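Local coordinates for protein type I site-specific restriction-modification system, R (Restriction) subunit (Vibrio vulnificus, PDB 3H1T) that probably serves as the ATP-driven motor and nuclease subunit of a type I restriction enzyme, coupling ATP hydrolysis to DNA translocation before cleavage, at residues A[56-61]-A[368-373]; A[180-185]-A[358-363]; A[198-203]-A[350-355]; A[202-207]-A[336-341]; A[343-348]-A[527-532]. One frame throughout, in Å; residues are numbered along the deposited sequence.

Contact 1. Residues A[56-61]-A[368-373]; sequences FTDGRV and DGFLAP
Asp-58 of the loop after strand 49-55 meets the turn at Asp-368 to Phe-370 through both backbone and side chain. Its N donates to Asp-368 O over 2.8 Å (N-H...O 156°), and so one carbonyl takes two N-H groups of the loop, the second, from Gly-59 N, weakly. Along the Asp-58 side chain, CB rests 3.8 Å from Gly-369 O. With chi1 at -81°, CG stands beside the backbone N and comes within 3.5 Å of Phe-370 CE1, and at the tip OD2 closes to 3.2 Å from that same CE1, the carboxylate plane turned 57° from the ring. Gly-369 ends the preceding helix in a Schellman motif, and its CA makes a CA-H...O contact of 3.2 Å with Gly-59 O. Val-61 CG1 packs 3.7 Å from Pro-373 CG. Between these points a water accepts from Val-61 N and donates weakly to Leu-371 O. The Asp-368 carboxylate forms a salt bridge with Lys-74. The contact ties the N-terminal mixed-sheet region, by the loop between strands 49-55 and 61-64, to the link from helix 362-368 into strand 374-381, which joins the two P-loop-type sheets.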
# COMPACT_ATOMS: atom_id res chain seq x y z
N PHE A 56 0.68 -1.97 -16.69
CA PHE A 56 0.55 -2.38 -15.31
C PHE A 56 0.33 -1.24 -14.32
O PHE A 56 0.38 -1.45 -13.11
CB PHE A 56 1.79 -3.18 -14.90
CG PHE A 56 3.08 -2.42 -15.09
CD1 PHE A 56 3.69 -2.38 -16.34
CD2 PHE A 56 3.67 -1.74 -14.03
CE1 PHE A 56 4.87 -1.66 -16.53
CE2 PHE A 56 4.84 -1.02 -14.21
CZ PHE A 56 5.45 -0.98 -15.46
N THR A 57 0.12 -0.04 -14.84
CA THR A 57 -0.11 1.14 -14.00
C THR A 57 -1.42 1.81 -14.44
O THR A 57 -1.93 1.50 -15.52
CB THR A 57 1.09 2.10 -14.12
OG1 THR A 57 2.00 1.84 -13.05
CG2 THR A 57 0.65 3.54 -14.11
N ASP A 58 -1.97 2.68 -13.61
CA ASP A 58 -3.23 3.35 -13.95
C ASP A 58 -3.08 4.80 -14.36
O ASP A 58 -4.06 5.42 -14.77
CB ASP A 58 -4.23 3.27 -12.80
CG ASP A 58 -4.95 1.95 -12.75
OD1 ASP A 58 -4.75 1.14 -13.69
OD2 ASP A 58 -5.70 1.73 -11.79
N GLY A 59 -1.88 5.35 -14.26
CA GLY A 59 -1.68 6.73 -14.65
C GLY A 59 -1.72 7.69 -13.48
O GLY A 59 -2.72 7.80 -12.77
N ARG A 60 -0.63 8.41 -13.27
CA ARG A 60 -0.59 9.35 -12.16
C ARG A 60 -1.66 10.42 -12.32
O ARG A 60 -1.83 10.99 -13.39
CB ARG A 60 0.79 10.03 -12.07
CG ARG A 60 0.95 10.84 -10.80
CD ARG A 60 1.93 11.97 -10.99
NE ARG A 60 3.10 11.87 -10.13
CZ ARG A 60 3.16 12.31 -8.88
NH1 ARG A 60 2.11 12.89 -8.32
NH2 ARG A 60 4.28 12.17 -8.18
N VAL A 61 -2.40 10.66 -11.24
CA VAL A 61 -3.42 11.70 -11.26
C VAL A 61 -2.64 13.01 -11.31
O VAL A 61 -1.87 13.33 -10.41
CB VAL A 61 -4.29 11.69 -9.98
CG1 VAL A 61 -5.03 13.03 -9.86
CG2 VAL A 61 -5.29 10.55 -10.04
N ASP A 368 1.83 5.55 -9.61
CA ASP A 368 1.22 4.50 -10.42
C ASP A 368 -0.27 4.73 -10.62
O ASP A 368 -0.92 3.97 -11.34
CB ASP A 368 1.44 3.14 -9.76
CG ASP A 368 2.90 2.69 -9.78
OD1 ASP A 368 3.73 3.31 -10.47
OD2 ASP A 368 3.20 1.69 -9.11
N GLY A 369 -0.81 5.76 -9.98
CA GLY A 369 -2.22 6.04 -10.10
C GLY A 369 -3.08 5.15 -9.21
O GLY A 369 -4.27 5.00 -9.44
N PHE A 370 -2.46 4.57 -8.18
CA PHE A 370 -3.17 3.67 -7.27
C PHE A 370 -3.50 4.28 -5.92
O PHE A 370 -4.28 3.71 -5.16
CB PHE A 370 -2.35 2.40 -7.06
CG PHE A 370 -2.32 1.50 -8.26
CD1 PHE A 370 -3.51 1.15 -8.91
CD2 PHE A 370 -1.12 0.96 -8.72
CE1 PHE A 370 -3.50 0.27 -10.00
CE2 PHE A 370 -1.09 0.08 -9.81
CZ PHE A 370 -2.28 -0.26 -10.45
N LEU A 371 -2.90 5.41 -5.62
CA LEU A 371 -3.16 6.12 -4.38
C LEU A 371 -3.36 7.57 -4.79
O LEU A 371 -2.88 7.98 -5.85
CB LEU A 371 -1.99 5.98 -3.40
CG LEU A 371 -1.76 4.61 -2.77
CD1 LEU A 371 -0.58 4.72 -1.82
CD2 LEU A 371 -3.00 4.14 -2.02
N ALA A 372 -4.04 8.35 -3.96
CA ALA A 372 -4.35 9.73 -4.30
C ALA A 372 -3.33 10.80 -3.91
O ALA A 372 -2.73 10.75 -2.85
CB ALA A 372 -5.73 10.10 -3.74
N PRO A 373 -3.12 11.79 -4.80
CA PRO A 373 -2.18 12.89 -4.52
C PRO A 373 -2.81 13.89 -3.52
O PRO A 373 -4.01 13.84 -3.28
CB PRO A 373 -1.92 13.47 -5.91
CG PRO A 373 -3.22 13.20 -6.63
CD PRO A 373 -3.52 11.79 -6.22
O HOH W 1 -2.09 8.98 -8.95

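Contact 2. Residues A[180-185]-A[358-363]; sequences RYYQQI and YTYSLR
Tyr-182 and Tyr-360 lie flat on each other at the tight centre of this contact: the ring centroids are 3.6 Å apart and the planes only 4° from parallel. At Tyr-182, chi1 of 61° sets CG between the backbone N and the carbonyl carbon, which carries the ring toward Tyr-360. Close by, Tyr-358 OH reaches Tyr-182 CB at 3.1 Å, and Ile-185 CG2 lies over the Tyr-358 ring, 3.7 Å from its centroid, in a CH-pi contact. The fit is looser at Tyr-181, whose OH only approaches the edge of the Tyr-360 ring, 3.7 Å from CE1. Toward solvent stand the partly exposed Tyr-358 and Arg-180; Arg-180 NH1, at the N-cap residue of helix 181-195, donates in its guanidinium plane to Tyr-182 OH over 2.9 Å. The stack joins that helix to edge strand 358-360 of the parallel sheet. Helix and strand thus meet by aromatic surface, while the hydroxyls bond elsewhere: Tyr-182 OH to Thr-209 O, Tyr-181 OH and Tyr-360 OH both to Asp-368 OD2, whose charged form they would probably favour.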
# COMPACT_ATOMS: atom_id res chain seq x y z
N ARG A 180 -2.26 -6.75 -8.59
CA ARG A 180 -1.39 -5.79 -9.26
C ARG A 180 0.07 -6.23 -9.27
O ARG A 180 0.46 -7.13 -8.52
CB ARG A 180 -1.54 -4.43 -8.59
CG ARG A 180 -2.95 -3.89 -8.68
CD ARG A 180 -3.16 -2.76 -7.71
NE ARG A 180 -4.49 -2.18 -7.82
CZ ARG A 180 -4.94 -1.19 -7.07
NH1 ARG A 180 -4.15 -0.66 -6.14
NH2 ARG A 180 -6.17 -0.72 -7.24
N TYR A 181 0.87 -5.59 -10.11
CA TYR A 181 2.29 -5.91 -10.24
C TYR A 181 3.06 -5.88 -8.93
O TYR A 181 3.86 -6.79 -8.67
CB TYR A 181 2.97 -5.00 -11.29
CG TYR A 181 3.47 -3.65 -10.77
CD1 TYR A 181 2.64 -2.53 -10.77
CD2 TYR A 181 4.77 -3.52 -10.28
CE1 TYR A 181 3.11 -1.30 -10.28
CE2 TYR A 181 5.25 -2.30 -9.81
CZ TYR A 181 4.42 -1.20 -9.81
OH TYR A 181 4.91 0.00 -9.34
N TYR A 182 2.84 -4.88 -8.08
CA TYR A 182 3.58 -4.81 -6.83
C TYR A 182 3.13 -5.84 -5.79
O TYR A 182 3.93 -6.29 -4.98
CB TYR A 182 3.53 -3.41 -6.22
CG TYR A 182 2.16 -2.91 -5.88
CD1 TYR A 182 1.38 -2.27 -6.83
CD2 TYR A 182 1.63 -3.08 -4.60
CE1 TYR A 182 0.10 -1.81 -6.52
CE2 TYR A 182 0.36 -2.64 -4.28
CZ TYR A 182 -0.41 -2.00 -5.24
OH TYR A 182 -1.68 -1.58 -4.93
N GLN A 183 1.85 -6.22 -5.83
CA GLN A 183 1.35 -7.22 -4.89
C GLN A 183 1.99 -8.56 -5.22
O GLN A 183 2.28 -9.37 -4.34
CB GLN A 183 -0.17 -7.33 -4.99
CG GLN A 183 -0.85 -6.07 -4.52
CD GLN A 183 -2.34 -6.04 -4.77
OE1 GLN A 183 -3.06 -5.27 -4.13
NE2 GLN A 183 -2.82 -6.85 -5.70
N GLN A 184 2.21 -8.78 -6.51
CA GLN A 184 2.84 -10.00 -6.97
C GLN A 184 4.30 -10.05 -6.52
O GLN A 184 4.79 -11.12 -6.16
CB GLN A 184 2.74 -10.08 -8.49
CG GLN A 184 1.35 -10.42 -9.01
CD GLN A 184 1.31 -10.54 -10.51
OE1 GLN A 184 2.11 -11.26 -11.09
NE2 GLN A 184 0.38 -9.83 -11.15
N ILE A 185 5.00 -8.91 -6.56
CA ILE A 185 6.39 -8.85 -6.12
C ILE A 185 6.40 -9.27 -4.66
O ILE A 185 7.15 -10.16 -4.26
CB ILE A 185 6.97 -7.40 -6.17
CG1 ILE A 185 6.79 -6.81 -7.56
CG2 ILE A 185 8.43 -7.41 -5.78
CD1 ILE A 185 7.27 -7.70 -8.65
N TYR A 358 10.54 -6.16 0.39
CA TYR A 358 9.92 -5.30 -0.60
C TYR A 358 9.25 -4.10 0.07
O TYR A 358 8.73 -4.21 1.19
CB TYR A 358 8.88 -6.07 -1.42
CG TYR A 358 8.27 -5.28 -2.55
CD1 TYR A 358 9.07 -4.76 -3.57
CD2 TYR A 358 6.91 -5.03 -2.60
CE1 TYR A 358 8.52 -4.03 -4.62
CE2 TYR A 358 6.34 -4.29 -3.64
CZ TYR A 358 7.16 -3.79 -4.65
OH TYR A 358 6.61 -3.09 -5.69
N THR A 359 9.31 -2.96 -0.60
CA THR A 359 8.70 -1.73 -0.12
C THR A 359 7.89 -1.08 -1.24
O THR A 359 8.41 -0.83 -2.32
CB THR A 359 9.75 -0.67 0.33
OG1 THR A 359 10.46 -1.13 1.48
CG2 THR A 359 9.04 0.63 0.68
N TYR A 360 6.61 -0.83 -0.99
CA TYR A 360 5.76 -0.14 -1.96
C TYR A 360 5.32 1.12 -1.23
O TYR A 360 4.43 1.07 -0.39
CB TYR A 360 4.53 -0.97 -2.35
CG TYR A 360 3.79 -0.37 -3.54
CD1 TYR A 360 4.38 -0.32 -4.80
CD2 TYR A 360 2.53 0.22 -3.38
CE1 TYR A 360 3.73 0.30 -5.88
CE2 TYR A 360 1.88 0.83 -4.45
CZ TYR A 360 2.48 0.88 -5.69
OH TYR A 360 1.85 1.51 -6.74
N SER A 361 5.95 2.25 -1.56
CA SER A 361 5.67 3.52 -0.90
C SER A 361 4.42 4.26 -1.34
O SER A 361 3.71 3.84 -2.25
CB SER A 361 6.87 4.46 -1.06
OG SER A 361 7.01 4.92 -2.39
N LEU A 362 4.17 5.38 -0.67
CA LEU A 362 3.04 6.24 -0.99
C LEU A 362 3.42 6.92 -2.29
O LEU A 362 2.59 7.14 -3.17
CB LEU A 362 2.85 7.27 0.13
CG LEU A 362 1.87 8.42 -0.14
CD1 LEU A 362 0.55 7.86 -0.62
CD2 LEU A 362 1.67 9.24 1.13
N ARG A 363 4.71 7.24 -2.39
CA ARG A 363 5.30 7.88 -3.55
C ARG A 363 5.05 7.04 -4.80
O ARG A 363 4.60 7.55 -5.81
CB ARG A 363 6.81 8.03 -3.31
CG ARG A 363 7.54 8.89 -4.31
CD ARG A 363 9.03 9.00 -4.01
NE ARG A 363 9.85 8.00 -4.70
CZ ARG A 363 10.05 6.75 -4.28
NH1 ARG A 363 9.49 6.30 -3.16
NH2 ARG A 363 10.82 5.93 -4.99

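Contact 3. Residues A[198-203]-A[350-355]; sequences KKRSLI and YRYFGN
Tyr-350, in helix 347-352, turns one ring face to Leu-202, whose CD2 sits over its centre, 3.7 Å from the centroid and 11° off the normal; Tyr-350 OH bonds to Thr-340 O and Thr-204 OG1. Tyr-352 receives Arg-200 in a cation-pi stack. Bends at chi2 (87°) and chi3 bring the guanidinium over the ring, planes 26° apart: NH1 sits 3.1 to 3.2 Å from all six ring carbons, with CZ toward the rim, 3.6 Å from the centroid. Tyr-352 OH bonds to Gln-334 beyond. The helix forms the crossover of a beta-alpha-beta unit that runs from strand 333-338 to the parallel strand 358-360 and passes over strand 200-205, which lies between them in the sheet. Phe-353 then sets its CB 3.7 Å from Leu-202 CB, while its CD1 touches Arg-200 CG. Gly-354, with positive phi, leaves the helical path and brings its O within 3.6 Å of Leu-202 CD2. At Asn-355 the backbone O accepts from a water that also donates to Phe-353 O and accepts from Leu-202 N at 2.8 Å.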
# COMPACT_ATOMS: atom_id res chain seq x y z
N LYS A 198 14.01 -18.49 5.60
CA LYS A 198 14.06 -17.23 6.35
C LYS A 198 12.85 -17.24 7.26
O LYS A 198 11.72 -17.00 6.82
CB LYS A 198 14.00 -16.03 5.40
CG LYS A 198 15.35 -15.56 4.93
CD LYS A 198 15.31 -14.87 3.57
CE LYS A 198 16.27 -15.57 2.62
NZ LYS A 198 17.34 -16.25 3.41
N LYS A 199 13.08 -17.53 8.54
CA LYS A 199 12.01 -17.60 9.51
C LYS A 199 11.49 -16.24 9.99
O LYS A 199 10.68 -16.18 10.91
CB LYS A 199 12.48 -18.44 10.71
CG LYS A 199 12.58 -19.94 10.43
CD LYS A 199 13.71 -20.58 11.21
CE LYS A 199 15.07 -20.17 10.65
NZ LYS A 199 16.22 -20.75 11.41
N ARG A 200 11.90 -15.16 9.34
CA ARG A 200 11.46 -13.85 9.82
C ARG A 200 11.56 -12.81 8.68
O ARG A 200 12.66 -12.34 8.38
CB ARG A 200 12.39 -13.46 11.00
CG ARG A 200 11.80 -12.59 12.14
CD ARG A 200 11.11 -13.40 13.27
NE ARG A 200 11.99 -13.92 14.34
CZ ARG A 200 12.73 -13.18 15.17
NH1 ARG A 200 12.73 -11.85 15.09
NH2 ARG A 200 13.45 -13.76 16.13
N SER A 201 10.45 -12.46 8.03
CA SER A 201 10.50 -11.47 6.92
C SER A 201 9.57 -10.26 7.07
O SER A 201 8.48 -10.35 7.64
CB SER A 201 10.15 -12.12 5.57
OG SER A 201 10.71 -13.41 5.42
N LEU A 202 10.00 -9.12 6.53
CA LEU A 202 9.19 -7.91 6.60
C LEU A 202 8.79 -7.35 5.23
O LEU A 202 9.56 -7.41 4.26
CB LEU A 202 9.95 -6.83 7.39
CG LEU A 202 9.16 -5.56 7.73
CD1 LEU A 202 7.90 -5.94 8.52
CD2 LEU A 202 10.05 -4.61 8.54
N ILE A 203 7.57 -6.82 5.15
CA ILE A 203 7.04 -6.22 3.93
C ILE A 203 6.45 -4.87 4.30
O ILE A 203 5.64 -4.78 5.21
CB ILE A 203 5.89 -7.05 3.34
CG1 ILE A 203 6.33 -8.50 3.16
CG2 ILE A 203 5.48 -6.45 2.01
CD1 ILE A 203 5.20 -9.44 2.86
N TYR A 350 11.98 -3.15 12.60
CA TYR A 350 12.96 -3.52 11.59
C TYR A 350 14.12 -4.31 12.17
O TYR A 350 14.88 -4.92 11.43
CB TYR A 350 13.46 -2.27 10.87
CG TYR A 350 12.40 -1.69 9.95
CD1 TYR A 350 11.23 -1.12 10.47
CD2 TYR A 350 12.53 -1.78 8.57
CE1 TYR A 350 10.21 -0.68 9.62
CE2 TYR A 350 11.52 -1.36 7.72
CZ TYR A 350 10.36 -0.81 8.25
OH TYR A 350 9.36 -0.43 7.39
N ARG A 351 14.23 -4.30 13.50
CA ARG A 351 15.27 -5.05 14.20
C ARG A 351 14.81 -6.49 14.39
O ARG A 351 15.58 -7.43 14.24
CB ARG A 351 15.57 -4.42 15.56
CG ARG A 351 16.45 -3.18 15.48
CD ARG A 351 16.44 -2.36 16.76
NE ARG A 351 17.33 -1.21 16.69
CZ ARG A 351 17.08 -0.04 17.26
NH1 ARG A 351 15.94 0.13 17.94
NH2 ARG A 351 17.95 0.97 17.15
N TYR A 352 13.55 -6.67 14.74
CA TYR A 352 13.02 -8.01 14.94
C TYR A 352 12.80 -8.75 13.62
O TYR A 352 13.23 -9.89 13.49
CB TYR A 352 11.71 -7.94 15.73
CG TYR A 352 11.11 -9.28 16.07
CD1 TYR A 352 10.29 -9.96 15.17
CD2 TYR A 352 11.39 -9.89 17.30
CE1 TYR A 352 9.75 -11.21 15.49
CE2 TYR A 352 10.87 -11.14 17.63
CZ TYR A 352 10.05 -11.79 16.73
OH TYR A 352 9.58 -13.05 17.05
N PHE A 353 12.16 -8.12 12.64
CA PHE A 353 11.91 -8.77 11.36
C PHE A 353 13.01 -8.58 10.33
O PHE A 353 13.07 -9.30 9.34
CB PHE A 353 10.57 -8.31 10.77
CG PHE A 353 9.38 -8.73 11.57
CD1 PHE A 353 8.91 -10.04 11.51
CD2 PHE A 353 8.71 -7.81 12.38
CE1 PHE A 353 7.77 -10.43 12.24
CE2 PHE A 353 7.58 -8.18 13.11
CZ PHE A 353 7.10 -9.49 13.04
N GLY A 354 13.88 -7.60 10.55
CA GLY A 354 14.95 -7.36 9.61
C GLY A 354 14.53 -6.42 8.50
O GLY A 354 13.41 -5.91 8.51
N ASN A 355 15.42 -6.17 7.54
CA ASN A 355 15.07 -5.28 6.46
C ASN A 355 14.02 -5.88 5.54
O ASN A 355 14.03 -7.08 5.26
CB ASN A 355 16.31 -4.89 5.67
CG ASN A 355 17.20 -3.95 6.45
OD1 ASN A 355 16.72 -3.05 7.15
ND2 ASN A 355 18.51 -4.14 6.32
O HOH W 2 12.83 -9.23 6.22

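Contact 4. Residues A[202-207]-A[336-341]; sequences LITMAT and GMTATP
Ile-203 and Thr-338 anchor a pair of parallel strands, 202-205 and 336-338, whose axes come within 4.7 Å and differ in direction by 22°. Three backbone bonds hold the register: Ile-203 N to Gly-336 O, Thr-338 N to Ile-203 O, and Met-205 N to Thr-338 O at 3.0 Å. Leu-202 CD1 reaches over to Gly-336 O at 3.1 Å. Thr-204 and Thr-338 lie side by side, pointing the same way: Thr-204 OG1 is 3.5 Å from Thr-338 CG2, and Thr-338 OG1, anti to the backbone N (chi1 -171°), bonds to Glu-310. Thr-204 CG2 reaches across to Thr-340 O at 3.7 Å. On the sheet face that bears Ile-203 and Met-337, a looser contact of 4.4 Å joins Ile-203 CD1 to Met-337 CG. Past the strands, Ala-339 CB comes 3.5 Å from Met-205 O, and a water joins Thr-207 N to Ala-339 O. Met-205 to Thr-207 begin the MATGTGKT P-loop, and Thr-338 to Thr-340 spell the TAT of helicase motif III. Strand 200-205 stands between strands 333-338 and 358-360, with helix 347-352 and its Tyr-350 against the threonine face and helix 211-224 against selenomethionines Met-205 and Met-337.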
# COMPACT_ATOMS: atom_id res chain seq x y z
N LEU A 202 10.00 -9.12 6.53
CA LEU A 202 9.19 -7.91 6.60
C LEU A 202 8.79 -7.35 5.23
O LEU A 202 9.56 -7.41 4.26
CB LEU A 202 9.95 -6.83 7.39
CG LEU A 202 9.16 -5.56 7.73
CD1 LEU A 202 7.90 -5.94 8.52
CD2 LEU A 202 10.05 -4.61 8.54
N ILE A 203 7.57 -6.82 5.15
CA ILE A 203 7.04 -6.22 3.93
C ILE A 203 6.45 -4.87 4.30
O ILE A 203 5.64 -4.78 5.21
CB ILE A 203 5.89 -7.05 3.34
CG1 ILE A 203 6.33 -8.50 3.16
CG2 ILE A 203 5.48 -6.45 2.01
CD1 ILE A 203 5.20 -9.44 2.86
N THR A 204 6.87 -3.82 3.61
CA THR A 204 6.35 -2.49 3.87
C THR A 204 5.50 -2.04 2.69
O THR A 204 5.96 -2.00 1.55
CB THR A 204 7.48 -1.46 4.07
OG1 THR A 204 8.38 -1.93 5.08
CG2 THR A 204 6.90 -0.12 4.50
N MSE A 205 4.24 -1.73 2.97
CA MSE A 205 3.32 -1.29 1.94
C MSE A 205 2.49 -0.13 2.48
O MSE A 205 1.96 -0.21 3.59
CB MSE A 205 2.38 -2.43 1.54
CG MSE A 205 3.01 -3.56 0.71
SE MSE A 205 1.73 -5.00 0.34
CE MSE A 205 0.92 -4.28 -1.25
N ALA A 206 2.40 0.95 1.71
CA ALA A 206 1.63 2.11 2.12
C ALA A 206 0.18 1.67 2.34
O ALA A 206 -0.34 0.80 1.64
CB ALA A 206 1.70 3.17 1.05
N THR A 207 -0.47 2.26 3.34
CA THR A 207 -1.85 1.92 3.64
C THR A 207 -2.76 2.11 2.43
O THR A 207 -2.68 3.11 1.71
CB THR A 207 -2.37 2.75 4.83
OG1 THR A 207 -3.79 2.63 4.92
CG2 THR A 207 -2.01 4.20 4.67
N GLY A 336 5.97 -10.36 8.69
CA GLY A 336 5.40 -9.14 9.22
C GLY A 336 5.16 -8.11 8.14
O GLY A 336 5.95 -7.93 7.21
N MSE A 337 4.03 -7.42 8.24
CA MSE A 337 3.70 -6.38 7.28
C MSE A 337 3.55 -5.10 8.08
O MSE A 337 3.02 -5.11 9.19
CB MSE A 337 2.41 -6.72 6.53
CG MSE A 337 2.40 -8.14 5.96
SE MSE A 337 1.07 -8.41 4.58
CE MSE A 337 -0.55 -8.43 5.66
N THR A 338 4.02 -3.99 7.52
CA THR A 338 3.93 -2.70 8.18
C THR A 338 3.61 -1.67 7.12
O THR A 338 3.88 -1.89 5.94
CB THR A 338 5.27 -2.35 8.90
OG1 THR A 338 5.08 -1.19 9.72
CG2 THR A 338 6.38 -2.09 7.90
N ALA A 339 3.01 -0.55 7.51
CA ALA A 339 2.65 0.48 6.55
C ALA A 339 3.59 1.69 6.55
O ALA A 339 3.46 2.58 5.72
CB ALA A 339 1.21 0.93 6.81
N THR A 340 4.54 1.71 7.47
CA THR A 340 5.47 2.82 7.54
C THR A 340 6.90 2.29 7.41
O THR A 340 7.20 1.20 7.90
CB THR A 340 5.28 3.60 8.87
OG1 THR A 340 5.70 2.78 9.96
CG2 THR A 340 3.80 3.92 9.08
N PRO A 341 7.79 3.03 6.73
CA PRO A 341 9.18 2.60 6.54
C PRO A 341 10.01 2.84 7.79
O PRO A 341 9.55 3.45 8.74
CB PRO A 341 9.63 3.46 5.38
CG PRO A 341 8.99 4.76 5.70
CD PRO A 341 7.57 4.34 6.08
O HOH W 3 1.49 3.88 5.00

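Contact 5. Residues A[343-348]-A[527-532]; sequences REDNRD and VNSMSE
Asp-345 carries this contact, its carboxylate reaching the first turn of helix 530-537. OD2 accepts from Ser-531 N at 3.1 Å (N-H...O 155°) and from Ser-531 OG at 2.9 Å; both donors come in on the syn side, about 30° out of the carboxylate plane and from opposite faces of it. In Asp-345, chi1 of 65° places CG between the backbone N and the carbonyl carbon, on the side of helix 530-537. Ser-529 is the N-cap of that helix, its OG accepting from Glu-532 N, and Asp-345 supplies a further acceptor at the helix N-terminus, where the helix dipole would favour a negative charge. The two segments belong to the two RecA-like domains of an SF2 helicase motor: 343-348 follows the TAT motif of the first, and 530-537 is the helix that runs into the arginine-bearing motif VI of the second. Selenomethionine Met-530 sets its CB 3.7 Å from Asp-345 OD1 and its CG 3.9 Å from Arg-343 CG, the side chains of Arg-343 and Met-530 meeting at a slant, while Arg-343 NE is taken up in a salt bridge with Asp-567. Ser-531 OG also has a weak bond to Thr-340 OG1. Asn-346 ND2 donates to that same hydroxyl oxygen and to Pro-341 O.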
# COMPACT_ATOMS: atom_id res chain seq x y z
N ARG A 343 11.93 4.45 10.36
CA ARG A 343 12.11 5.84 10.76
C ARG A 343 12.50 5.88 12.25
O ARG A 343 13.00 4.88 12.77
CB ARG A 343 10.84 6.65 10.48
CG ARG A 343 10.47 6.75 8.98
CD ARG A 343 11.53 7.54 8.21
NE ARG A 343 11.17 7.84 6.82
CZ ARG A 343 11.57 7.11 5.77
NH1 ARG A 343 12.34 6.05 5.95
NH2 ARG A 343 11.19 7.46 4.55
N GLU A 344 12.26 6.98 12.95
CA GLU A 344 12.66 7.07 14.35
C GLU A 344 11.89 6.29 15.41
O GLU A 344 12.48 5.80 16.38
CB GLU A 344 12.73 8.53 14.77
CG GLU A 344 13.81 9.30 14.04
CD GLU A 344 14.05 10.66 14.64
OE1 GLU A 344 13.10 11.48 14.70
OE2 GLU A 344 15.21 10.90 15.06
N ASP A 345 10.57 6.18 15.26
CA ASP A 345 9.74 5.48 16.24
C ASP A 345 9.61 3.99 15.88
O ASP A 345 9.19 3.16 16.69
CB ASP A 345 8.35 6.14 16.24
CG ASP A 345 7.61 5.98 14.90
OD1 ASP A 345 8.28 5.95 13.84
OD2 ASP A 345 6.36 5.91 14.91
N ASN A 346 10.06 3.68 14.67
CA ASN A 346 9.99 2.36 14.03
C ASN A 346 11.04 1.26 14.21
O ASN A 346 10.75 0.08 13.96
CB ASN A 346 9.84 2.62 12.52
CG ASN A 346 8.48 2.25 12.00
OD1 ASN A 346 7.55 2.04 12.79
ND2 ASN A 346 8.33 2.18 10.68
N ARG A 347 12.26 1.62 14.58
CA ARG A 347 13.38 0.67 14.69
C ARG A 347 13.22 -0.75 15.26
O ARG A 347 13.73 -1.71 14.65
CB ARG A 347 14.52 1.39 15.39
CG ARG A 347 14.71 2.76 14.79
CD ARG A 347 16.15 3.15 14.79
NE ARG A 347 16.32 4.60 14.82
CZ ARG A 347 16.34 5.39 13.74
NH1 ARG A 347 16.20 4.88 12.51
NH2 ARG A 347 16.54 6.69 13.90
N ASP A 348 12.52 -0.92 16.39
CA ASP A 348 12.37 -2.28 16.92
C ASP A 348 11.70 -3.24 15.94
O ASP A 348 11.99 -4.45 15.95
CB ASP A 348 11.62 -2.27 18.26
CG ASP A 348 12.47 -1.73 19.40
OD1 ASP A 348 13.70 -1.53 19.19
OD2 ASP A 348 11.92 -1.52 20.51
N VAL A 527 0.88 15.51 16.94
CA VAL A 527 1.19 14.19 16.44
C VAL A 527 2.52 13.86 17.11
O VAL A 527 3.50 14.61 16.97
CB VAL A 527 1.36 14.19 14.91
CG1 VAL A 527 1.90 12.85 14.45
CG2 VAL A 527 0.04 14.48 14.25
N ASN A 528 2.57 12.77 17.86
CA ASN A 528 3.80 12.45 18.55
C ASN A 528 4.69 11.40 17.90
O ASN A 528 5.72 11.03 18.46
CB ASN A 528 3.52 12.03 20.01
CG ASN A 528 4.69 12.37 20.95
OD1 ASN A 528 5.68 11.63 21.04
ND2 ASN A 528 4.58 13.51 21.63
N SER A 529 4.31 10.92 16.71
CA SER A 529 5.13 9.93 16.02
C SER A 529 4.94 9.89 14.50
O SER A 529 3.88 10.24 13.99
CB SER A 529 4.91 8.53 16.62
OG SER A 529 3.76 7.89 16.09
N MSE A 530 5.98 9.45 13.80
CA MSE A 530 5.93 9.35 12.34
C MSE A 530 4.88 8.33 11.88
O MSE A 530 4.20 8.55 10.88
CB MSE A 530 7.32 8.95 11.81
CG MSE A 530 7.40 8.75 10.29
SE MSE A 530 7.02 10.33 9.20
CE MSE A 530 8.77 11.15 9.25
N SER A 531 4.76 7.22 12.60
CA SER A 531 3.77 6.19 12.26
C SER A 531 2.36 6.76 12.33
O SER A 531 1.55 6.50 11.46
CB SER A 531 3.89 4.98 13.20
OG SER A 531 5.08 4.24 12.94
N GLU A 532 2.09 7.55 13.37
CA GLU A 532 0.78 8.16 13.55
C GLU A 532 0.51 9.17 12.46
O GLU A 532 -0.59 9.24 11.95
CB GLU A 532 0.66 8.85 14.92
CG GLU A 532 -0.65 9.63 15.10
CD GLU A 532 -0.93 10.05 16.55
OE1 GLU A 532 -0.28 10.98 17.07
OE2 GLU A 532 -1.81 9.43 17.17

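Contacts 1, 2 and 4 are buried, whereas contacts 3 and 5 lie farther out, about 18 Å from the chain centre, and are only partly buried. Contacts 3 and 4 both use strand 200-205, from one face and along one edge, and contact 2 brings in strand 358-360 on its other edge. The chemistry shifts with place: backbone bonds in the sheet of contact 4, aromatic stacking of a helix against strand 358-360 in contact 2, a stacked arginine in contact 3, two loops joined by backbone bonds to one carbonyl in contact 1, and a carboxylate set at a helix N-terminus between the two motor domains in contact 5. Contact 1 touches contact 2, and contact 5 touches contact 4, through side-chain hydrogen bonds.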